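Local atomic coordinates of divalent-cation tolerance protein CutA (Thermotoga maritima, PDB entry 1O5J), a protein that probably takes part in resistance toward heavy metals, is thought to bind copper and works as a homotrimer. Residues M13-S18 against I66-E71; L38-N43 against N106-S111; A44-S49 against Q59-A64. All coordinates share one frame; numbering follows the deposited sequence.

How the contacts relate
Contacts 1 and 3 are antiparallel strand pairs that share strand 56-70. Contact 1 joins its C-terminal end to strand 13-20, near the centre of the chain, and is almost wholly buried. Contact 3 joins its earlier part to strand 41-53 and is only partly buried. It has more polar and charged side chains, and waters take part. Contact 2 is not a strand pair. It sets the start of strand 41-53 and the turn before it against helix 102-112, by small apolar touches and one water. It is also largely buried but lies farther from the chain's centre than contact 1. Contacts 1 and 2 meet directly where I66 N lies 2.8 Å from N43 O.

Contact 1: M13-S18 against I66-E71; sequences MILVYS and IFKTTE
I14 and V16 pair with T69 and F67 through four backbone hydrogen bonds. I14 N reaches T69 O at 2.7 Å, and T69 N returns to I14 O at 3.1 Å. V16 N reaches F67 O at 3.0 Å, and F67 N returns to V16 O at 2.8 Å. M13, L15 and Y17 stand opposite T70, K68 and I66 as non-hydrogen-bonded pairs. Here CA-H groups add weaker contacts to carbonyl oxygens.

Apolar contacts lie on both faces of the sheet. On one, I14 CG1 packs tightly on T69 CG2, 3.5 Å away. T69 has OG1 anti to its backbone N (chi1 -166°). This turns the methyl to I14 and leaves the hydroxyl to bond L38 O. On the other, L15 CD1 presses against K68 CG at 3.4 Å, the two side chains lying alongside. Selenomethionine M13 brings its terminal CE to the same lysine stem. I66 CG2 meets the edge of the Y17 ring at CD2, 3.7 Å away.

The polar tips on this second face bond elsewhere. The extended K68 chain carries NZ away from strand 13-20 to a bond with N43 OD1. Y17 OH bonds N43 OD1 of the third subunit.

These are the two central strands of the 2-3-1-4 antiparallel sheet of a ferredoxin-like fold. In it, helix 74-84 covers the face of I14, V16, F67 and T69, while helix 102-112 and the neighbouring subunits meet the face of M13, L15, Y17 and K68.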
loop_
_atom_site.group_PDB
_atom_site.type_symbol
_atom_site.label_atom_id
_atom_site.label_comp_id
_atom_site.label_asym_id
_atom_site.label_seq_id
_atom_site.Cartn_x
_atom_site.Cartn_y
_atom_site.Cartn_z
HETATM N N MSE A 13 -5.056 -11.659 10.004
HETATM C CA MSE A 13 -4.563 -10.296 10.000
HETATM C C MSE A 13 -5.342 -9.484 9.009
HETATM O O MSE A 13 -5.716 -9.984 7.940
HETATM C CB MSE A 13 -3.097 -10.258 9.580
HETATM C CG MSE A 13 -2.631 -8.913 9.156
HETATM SE SE MSE A 13 -0.795 -8.866 8.549
HETATM C CE MSE A 13 -0.670 -6.998 8.333
ATOM N N ILE A 14 -5.543 -8.210 9.344
ATOM C CA ILE A 14 -6.051 -7.276 8.370
ATOM C C ILE A 14 -5.187 -6.038 8.303
ATOM O O ILE A 14 -4.422 -5.725 9.223
ATOM C CB ILE A 14 -7.512 -6.859 8.634
ATOM C CG1 ILE A 14 -7.638 -6.131 9.967
ATOM C CG2 ILE A 14 -8.458 -8.044 8.512
ATOM C CD1 ILE A 14 -8.903 -5.385 10.087
ATOM N N LEU A 15 -5.400 -5.314 7.211
ATOM C CA LEU A 15 -4.763 -4.053 6.952
ATOM C C LEU A 15 -5.853 -3.034 6.657
ATOM O O LEU A 15 -6.651 -3.220 5.745
ATOM C CB LEU A 15 -3.846 -4.228 5.753
ATOM C CG LEU A 15 -2.635 -3.343 5.699
ATOM C CD1 LEU A 15 -1.765 -3.587 6.936
ATOM C CD2 LEU A 15 -1.885 -3.631 4.360
ATOM N N VAL A 16 -5.941 -2.010 7.490
ATOM C CA VAL A 16 -6.902 -0.920 7.305
ATOM C C VAL A 16 -6.099 0.346 6.934
ATOM O O VAL A 16 -5.066 0.634 7.532
ATOM C CB VAL A 16 -7.712 -0.713 8.583
ATOM C CG1 VAL A 16 -8.647 0.475 8.500
ATOM C CG2 VAL A 16 -8.476 -1.954 8.877
ATOM N N TYR A 17 -6.594 1.081 5.943
ATOM C CA TYR A 17 -5.962 2.315 5.410
ATOM C C TYR A 17 -6.850 3.507 5.687
ATOM O O TYR A 17 -8.078 3.435 5.514
ATOM C CB TYR A 17 -5.814 2.153 3.907
ATOM C CG TYR A 17 -5.038 3.202 3.163
ATOM C CD1 TYR A 17 -5.666 4.347 2.700
ATOM C CD2 TYR A 17 -3.681 3.031 2.859
ATOM C CE1 TYR A 17 -4.963 5.319 1.957
ATOM C CE2 TYR A 17 -2.955 4.030 2.124
ATOM C CZ TYR A 17 -3.614 5.177 1.703
ATOM O OH TYR A 17 -2.976 6.183 0.967
ATOM N N SER A 18 -6.233 4.613 6.102
ATOM C CA SER A 18 -6.912 5.908 6.127
ATOM C C SER A 18 -5.921 7.029 5.827
ATOM O O SER A 18 -4.690 6.795 5.745
ATOM C CB SER A 18 -7.614 6.128 7.445
ATOM O OG SER A 18 -8.399 7.327 7.477
ATOM N N ILE A 66 -1.321 2.884 7.312
ATOM C CA ILE A 66 -1.815 1.527 7.362
ATOM C C ILE A 66 -1.706 1.045 8.788
ATOM O O ILE A 66 -0.685 1.264 9.444
ATOM C CB ILE A 66 -1.091 0.559 6.384
ATOM C CG1 ILE A 66 0.376 0.398 6.676
ATOM C CG2 ILE A 66 -1.312 1.019 4.919
ATOM C CD1 ILE A 66 0.956 -0.796 5.894
ATOM N N PHE A 67 -2.794 0.454 9.229
ATOM C CA PHE A 67 -3.001 -0.046 10.571
ATOM C C PHE A 67 -3.086 -1.537 10.454
ATOM O O PHE A 67 -3.844 -2.057 9.614
ATOM C CB PHE A 67 -4.318 0.471 11.098
ATOM C CG PHE A 67 -4.376 1.958 11.190
ATOM C CD1 PHE A 67 -3.505 2.631 12.033
ATOM C CD2 PHE A 67 -5.275 2.692 10.433
ATOM C CE1 PHE A 67 -3.552 4.011 12.127
ATOM C CE2 PHE A 67 -5.343 4.064 10.540
ATOM C CZ PHE A 67 -4.449 4.719 11.380
ATOM N N LYS A 68 -2.249 -2.228 11.211
ATOM C CA LYS A 68 -2.179 -3.703 11.132
ATOM C C LYS A 68 -2.845 -4.274 12.358
ATOM O O LYS A 68 -2.537 -3.871 13.460
ATOM C CB LYS A 68 -0.721 -4.123 11.010
ATOM C CG LYS A 68 0.005 -3.442 9.838
ATOM C CD LYS A 68 1.505 -3.681 9.869
ATOM C CE LYS A 68 2.260 -2.674 9.043
ATOM N NZ LYS A 68 3.733 -3.045 9.068
ATOM N N THR A 69 -3.786 -5.198 12.177
ATOM C CA THR A 69 -4.529 -5.733 13.316
ATOM C C THR A 69 -5.164 -7.067 12.946
ATOM O O THR A 69 -4.850 -7.615 11.889
ATOM C CB THR A 69 -5.552 -4.664 13.824
ATOM O OG1 THR A 69 -6.052 -5.043 15.103
ATOM C CG2 THR A 69 -6.793 -4.531 12.914
ATOM N N THR A 70 -6.021 -7.595 13.821
ATOM C CA THR A 70 -6.698 -8.824 13.569
ATOM C C THR A 70 -8.113 -8.500 13.146
ATOM O O THR A 70 -8.649 -7.412 13.437
ATOM C CB THR A 70 -6.701 -9.668 14.823
ATOM O OG1 THR A 70 -7.416 -8.990 15.867
ATOM C CG2 THR A 70 -5.291 -9.777 15.356
ATOM N N GLU A 71 -8.719 -9.464 12.478
ATOM C CA GLU A 71 -10.130 -9.393 12.036
ATOM C C GLU A 71 -11.058 -9.081 13.185
ATOM O O GLU A 71 -12.103 -8.447 13.010
ATOM C CB GLU A 71 -10.557 -10.758 11.465
ATOM C CG GLU A 71 -9.549 -11.362 10.503
ATOM C CD GLU A 71 -10.039 -12.635 9.832
ATOM O OE1 GLU A 71 -10.758 -13.452 10.459
ATOM O OE2 GLU A 71 -9.688 -12.805 8.650
#

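Contact 2: L38-N43 against N106-S111; sequences LIACFN and NWLRES
The W107 indole meets C41 at its edge and A40 nearby. C41 CB lies near the ring plane, beside CH2. A40 O comes in obliquely, 3.5 Å from the same CH2 atom. A40 CB touches the neighbouring ring atom, CZ3. One face of the indole carries a hydroxyl of its own helix: S111 OG sits over the ring centre, 3.4 Å above the plane. W107 has CG anti to the backbone N (chi1 175°), and this brings the six-membered ring across to the turn.

A40 is the centre of the contact. Its methyl points at the helix and meets three side chains. L108 CD2 is unusually close, 3.4 Å from A40 CB. S111 CB lies 3.6 Å from A40 CB. With so short a side chain between them, the backbones come near: the CA atoms of A40 and S111 are 5.1 Å apart.

The hydroxyl of S111 points back into the helix. OG donates to W107 O at 2.8 Å, and S111 N donates to the same oxygen from the opposite face of the carbonyl plane. W107 O is thus gripped by two donors, and the OG bond holds the hydroxyl over the indole.

On the side of the sheet, backbone bonds from A40 and C41 to K68 tie the turn to strand 56-70. W107 also packs on Y51 of the second subunit.

The direct touches across the contact are thus mostly apolar. The polar link is a water, which donates to S111 O at 2.7 Å and to I39 O. It lies only 2.5 Å from I39 O, a short distance that leaves its exact position doubtful. Two backbone acceptors that could not bond each other are joined in this way.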
loop_
_atom_site.group_PDB
_atom_site.type_symbol
_atom_site.label_atom_id
_atom_site.label_comp_id
_atom_site.label_asym_id
_atom_site.label_seq_id
_atom_site.Cartn_x
_atom_site.Cartn_y
_atom_site.Cartn_z
ATOM N N LEU A 38 -6.279 -1.651 19.759
ATOM C CA LEU A 38 -7.104 -1.962 18.618
ATOM C C LEU A 38 -6.274 -2.288 17.366
ATOM O O LEU A 38 -6.817 -2.784 16.396
ATOM C CB LEU A 38 -8.017 -0.767 18.334
ATOM C CG LEU A 38 -9.117 -0.522 19.346
ATOM C CD1 LEU A 38 -10.020 0.680 18.966
ATOM C CD2 LEU A 38 -9.930 -1.768 19.488
ATOM N N ILE A 39 -4.982 -1.945 17.392
ATOM C CA ILE A 39 -4.022 -2.258 16.352
ATOM C C ILE A 39 -2.740 -2.714 17.040
ATOM O O ILE A 39 -2.511 -2.446 18.222
ATOM C CB ILE A 39 -3.758 -1.025 15.449
ATOM C CG1 ILE A 39 -2.938 0.033 16.203
ATOM C CG2 ILE A 39 -5.103 -0.438 14.883
ATOM C CD1 ILE A 39 -2.545 1.213 15.334
ATOM N N ALA A 40 -1.914 -3.423 16.301
ATOM C CA ALA A 40 -0.611 -3.872 16.778
ATOM C C ALA A 40 0.475 -2.910 16.315
ATOM O O ALA A 40 1.530 -2.799 16.946
ATOM C CB ALA A 40 -0.306 -5.251 16.180
ATOM N N CYS A 41 0.245 -2.266 15.183
ATOM C CA CYS A 41 1.279 -1.459 14.568
ATOM C C CYS A 41 0.616 -0.486 13.614
ATOM O O CYS A 41 -0.434 -0.788 13.094
ATOM C CB CYS A 41 2.248 -2.403 13.799
ATOM S SG CYS A 41 3.615 -1.518 13.070
ATOM N N PHE A 42 1.195 0.699 13.408
ATOM C CA PHE A 42 0.851 1.525 12.250
ATOM C C PHE A 42 2.109 1.884 11.495
ATOM O O PHE A 42 3.207 1.937 12.053
ATOM C CB PHE A 42 0.057 2.806 12.591
ATOM C CG PHE A 42 0.821 3.817 13.431
ATOM C CD1 PHE A 42 1.612 4.779 12.830
ATOM C CD2 PHE A 42 0.731 3.793 14.811
ATOM C CE1 PHE A 42 2.312 5.697 13.604
ATOM C CE2 PHE A 42 1.417 4.718 15.596
ATOM C CZ PHE A 42 2.174 5.677 14.993
ATOM N N ASN A 43 1.941 2.102 10.203
ATOM C CA ASN A 43 2.977 2.694 9.369
ATOM C C ASN A 43 2.308 3.869 8.658
ATOM O O ASN A 43 1.311 3.683 7.972
ATOM C CB ASN A 43 3.496 1.751 8.262
ATOM C CG ASN A 43 4.199 0.503 8.751
ATOM O OD1 ASN A 43 4.430 -0.394 7.931
ATOM N ND2 ASN A 43 4.504 0.391 10.049
ATOM N N ASN A 106 1.881 -14.237 15.285
ATOM C CA ASN A 106 1.802 -14.539 16.701
ATOM C C ASN A 106 1.972 -13.272 17.518
ATOM O O ASN A 106 1.262 -13.048 18.496
ATOM C CB ASN A 106 2.866 -15.588 17.106
ATOM C CG ASN A 106 2.584 -16.955 16.542
ATOM O OD1 ASN A 106 1.462 -17.234 16.149
ATOM N ND2 ASN A 106 3.613 -17.839 16.525
ATOM N N TRP A 107 2.911 -12.439 17.094
ATOM C CA TRP A 107 3.180 -11.169 17.739
ATOM C C TRP A 107 2.003 -10.204 17.549
ATOM O O TRP A 107 1.638 -9.504 18.484
ATOM C CB TRP A 107 4.475 -10.579 17.160
ATOM C CG TRP A 107 4.790 -9.222 17.647
ATOM C CD1 TRP A 107 5.494 -8.932 18.756
ATOM C CD2 TRP A 107 4.415 -7.953 17.063
ATOM N NE1 TRP A 107 5.594 -7.573 18.908
ATOM C CE2 TRP A 107 4.926 -6.951 17.892
ATOM C CE3 TRP A 107 3.676 -7.573 15.945
ATOM C CZ2 TRP A 107 4.757 -5.597 17.629
ATOM C CZ3 TRP A 107 3.468 -6.252 15.701
ATOM C CH2 TRP A 107 4.026 -5.259 16.533
ATOM N N LEU A 108 1.415 -10.171 16.343
ATOM C CA LEU A 108 0.185 -9.377 16.091
ATOM C C LEU A 108 -0.922 -9.702 17.074
ATOM O O LEU A 108 -1.536 -8.819 17.688
ATOM C CB LEU A 108 -0.364 -9.592 14.663
ATOM C CG LEU A 108 0.356 -8.902 13.494
ATOM C CD1 LEU A 108 -0.126 -9.439 12.109
ATOM C CD2 LEU A 108 0.148 -7.376 13.561
ATOM N N ARG A 109 -1.188 -10.985 17.213
ATOM C CA ARG A 109 -2.251 -11.433 18.066
ATOM C C ARG A 109 -2.013 -11.028 19.508
ATOM O O ARG A 109 -2.908 -10.520 20.169
ATOM C CB ARG A 109 -2.351 -12.947 17.975
ATOM C CG ARG A 109 -3.562 -13.497 18.675
ATOM C CD ARG A 109 -3.842 -14.895 18.272
ATOM N NE ARG A 109 -2.651 -15.714 18.438
ATOM C CZ ARG A 109 -1.897 -16.204 17.453
ATOM N NH1 ARG A 109 -2.179 -15.986 16.170
ATOM N NH2 ARG A 109 -0.844 -16.948 17.769
ATOM N N GLU A 110 -0.802 -11.276 19.994
ATOM C CA GLU A 110 -0.414 -10.888 21.358
ATOM C C GLU A 110 -0.537 -9.370 21.601
ATOM O O GLU A 110 -0.943 -8.949 22.683
ATOM C CB GLU A 110 1.023 -11.346 21.632
ATOM C CG GLU A 110 1.209 -12.861 21.549
ATOM C CD GLU A 110 2.672 -13.304 21.457
ATOM O OE1 GLU A 110 3.589 -12.466 21.183
ATOM O OE2 GLU A 110 2.911 -14.525 21.657
ATOM N N SER A 111 -0.207 -8.561 20.588
ATOM C CA SER A 111 -0.177 -7.105 20.713
ATOM C C SER A 111 -1.545 -6.467 20.840
ATOM O O SER A 111 -1.623 -5.299 21.212
ATOM C CB SER A 111 0.524 -6.461 19.519
ATOM O OG SER A 111 1.879 -6.874 19.421
HETATM O O HOH W 1 -2.180 -2.704 20.668
#

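Contact 3: A44-S49 against Q59-A64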
loop_
_atom_site.group_PDB
_atom_site.type_symbol
_atom_site.label_atom_id
_atom_site.label_comp_id
_atom_site.label_asym_id
_atom_site.label_seq_id
_atom_site.Cartn_x
_atom_site.Cartn_y
_atom_site.Cartn_z
ATOM N N ALA A 44 2.884 5.049 8.799
ATOM C CA ALA A 44 2.359 6.305 8.218
ATOM C C ALA A 44 3.390 6.923 7.290
ATOM O O ALA A 44 4.587 6.788 7.519
ATOM C CB ALA A 44 2.026 7.262 9.326
ATOM N N PHE A 45 2.916 7.647 6.281
ATOM C CA PHE A 45 3.820 8.310 5.332
ATOM C C PHE A 45 3.115 9.450 4.675
ATOM O O PHE A 45 1.893 9.440 4.537
ATOM C CB PHE A 45 4.304 7.314 4.288
ATOM C CG PHE A 45 3.208 6.493 3.633
ATOM C CD1 PHE A 45 2.679 5.402 4.254
ATOM C CD2 PHE A 45 2.817 6.749 2.323
ATOM C CE1 PHE A 45 1.676 4.627 3.644
ATOM C CE2 PHE A 45 1.815 5.968 1.694
ATOM C CZ PHE A 45 1.264 4.913 2.351
ATOM N N GLU A 46 3.894 10.418 4.207
ATOM C CA GLU A 46 3.352 11.562 3.551
ATOM C C GLU A 46 2.867 11.297 2.132
ATOM O O GLU A 46 3.532 10.659 1.361
ATOM C CB GLU A 46 4.392 12.643 3.477
ATOM C CG GLU A 46 3.839 13.908 2.886
ATOM C CD GLU A 46 4.845 15.067 3.004
ATOM O OE1 GLU A 46 6.027 14.770 3.201
ATOM O OE2 GLU A 46 4.437 16.249 2.860
ATOM N N ILE A 47 1.739 11.892 1.777
ATOM C CA ILE A 47 1.201 11.695 0.430
ATOM C C ILE A 47 0.711 12.996 -0.122
ATOM O O ILE A 47 0.344 13.936 0.623
ATOM C CB ILE A 47 0.012 10.677 0.431
ATOM C CG1 ILE A 47 -1.069 11.140 1.401
ATOM C CG2 ILE A 47 0.491 9.286 0.782
ATOM C CD1 ILE A 47 -2.410 10.732 1.126
ATOM N N ARG A 48 0.635 13.039 -1.449
ATOM C CA ARG A 48 -0.107 14.083 -2.132
ATOM C C ARG A 48 -1.360 13.472 -2.629
ATOM O O ARG A 48 -1.335 12.395 -3.193
ATOM C CB ARG A 48 0.659 14.563 -3.326
ATOM C CG ARG A 48 1.992 15.204 -2.935
ATOM C CD ARG A 48 2.186 16.472 -3.588
ATOM N NE ARG A 48 3.545 17.009 -3.457
ATOM C CZ ARG A 48 3.803 18.306 -3.255
ATOM N NH1 ARG A 48 2.817 19.162 -3.100
ATOM N NH2 ARG A 48 5.056 18.737 -3.143
ATOM N N SER A 49 -2.444 14.201 -2.543
ATOM C CA SER A 49 -3.732 13.666 -2.905
ATOM C C SER A 49 -4.444 14.594 -3.855
ATOM O O SER A 49 -4.086 15.766 -3.976
ATOM C CB SER A 49 -4.526 13.337 -1.630
ATOM O OG SER A 49 -4.967 14.470 -0.937
ATOM N N GLN A 59 -5.827 19.721 -5.122
ATOM C CA GLN A 59 -4.639 19.008 -4.678
ATOM C C GLN A 59 -4.449 19.291 -3.208
ATOM O O GLN A 59 -4.698 20.375 -2.718
ATOM C CB GLN A 59 -3.399 19.373 -5.474
ATOM C CG GLN A 59 -3.648 19.372 -6.986
ATOM C CD GLN A 59 -3.740 17.969 -7.592
ATOM O OE1 GLN A 59 -2.728 17.246 -7.648
ATOM N NE2 GLN A 59 -4.946 17.602 -8.102
ATOM N N ASP A 60 -4.054 18.274 -2.479
ATOM C CA ASP A 60 -3.953 18.369 -1.041
ATOM C C ASP A 60 -2.659 17.655 -0.635
ATOM O O ASP A 60 -2.035 16.933 -1.418
ATOM C CB ASP A 60 -5.179 17.694 -0.465
ATOM C CG ASP A 60 -5.494 18.071 0.994
ATOM O OD1 ASP A 60 -4.766 18.810 1.687
ATOM O OD2 ASP A 60 -6.512 17.616 1.537
ATOM N N LYS A 61 -2.282 17.851 0.602
ATOM C CA LYS A 61 -1.102 17.263 1.183
ATOM C C LYS A 61 -1.598 16.586 2.424
ATOM O O LYS A 61 -2.198 17.247 3.277
ATOM C CB LYS A 61 -0.129 18.368 1.565
ATOM C CG LYS A 61 1.051 18.503 0.683
ATOM C CD LYS A 61 1.676 19.912 0.785
ATOM C CE LYS A 61 3.177 19.805 0.626
ATOM N NZ LYS A 61 3.804 21.102 0.430
ATOM N N GLU A 62 -1.428 15.276 2.513
ATOM C CA GLU A 62 -1.984 14.498 3.648
ATOM C C GLU A 62 -0.948 13.522 4.197
ATOM O O GLU A 62 0.176 13.445 3.693
ATOM C CB GLU A 62 -3.235 13.714 3.226
ATOM C CG GLU A 62 -4.483 14.555 2.988
ATOM C CD GLU A 62 -5.614 13.692 2.520
ATOM O OE1 GLU A 62 -5.709 13.453 1.284
ATOM O OE2 GLU A 62 -6.396 13.222 3.385
ATOM N N TRP A 63 -1.323 12.801 5.253
ATOM C CA TRP A 63 -0.533 11.658 5.729
ATOM C C TRP A 63 -1.398 10.413 5.632
ATOM O O TRP A 63 -2.529 10.394 6.129
ATOM C CB TRP A 63 -0.006 11.881 7.142
ATOM C CG TRP A 63 1.348 12.532 7.075
ATOM C CD1 TRP A 63 1.630 13.788 6.612
ATOM C CD2 TRP A 63 2.592 11.921 7.356
ATOM N NE1 TRP A 63 2.991 14.017 6.664
ATOM C CE2 TRP A 63 3.601 12.889 7.137
ATOM C CE3 TRP A 63 2.978 10.674 7.860
ATOM C CZ2 TRP A 63 4.931 12.610 7.333
ATOM C CZ3 TRP A 63 4.294 10.426 8.082
ATOM C CH2 TRP A 63 5.257 11.371 7.817
ATOM N N ALA A 64 -0.865 9.364 5.014
ATOM C CA ALA A 64 -1.631 8.102 4.953
ATOM C C ALA A 64 -1.168 7.218 6.121
ATOM O O ALA A 64 -0.072 7.390 6.616
ATOM C CB ALA A 64 -1.398 7.415 3.660
HETATM O O HOH W 2 1.544 16.372 3.891
HETATM O O HOH W 3 -0.362 18.372 -3.218
#
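S49 and E62 are not paired in the ladder, yet their side chains bond diagonally across the two strands. S49 OG donates to E62 OE1 at 2.6 Å; OE1 accepts on its anti lone pair, directed away from OE2. S49 holds OG between its backbone N and carbonyl carbon (chi1 71°), which places it beside the carboxylate. E62 OE2 bonds Y87 OH and T19 OG1. The buried carboxylate is thus bonded by three hydroxyls, which could stabilise a charge there.

F45 with A64, I47 with E62 and S49 with D60 each exchange two backbone hydrogen bonds. The straightest, I47 N to E62 O, is 2.9 Å long at 174°. Two of the acceptors take a water too. One water donates to E62 O and to E46 OE2, 3.1 Å from OE2. Another donates to D60 O at 2.8 Å and accepts from R48 NH1, in the guanidinium plane. D60 OD1 takes K61 N from above the carboxylate plane, while OD2 bonds Y51 OH.

R48 NH1 and K61 NZ, of like charge, are 4.1 Å apart. R48 NE forms a salt bridge with E23 of the third subunit, which may ease the repulsion.

Ring faces complete the pairing. W63 lies over the F45-E46 backbone, with E46 N 3.6 Å above its plane, and E46 CB makes a CH-pi contact with its five-membered ring. A64 CB makes another with the F45 ring, 4.1 Å from its centroid.

W63 also touches helix 23-35, while I47 and A64 reach strand 13-20 on the other face. At the trimer centre F45 meets F45 of both other subunits edge-to-face. The outer strand of this hairpin extends the sheet into both subunits: A44 pairs with the second, R48 and S49 with the third.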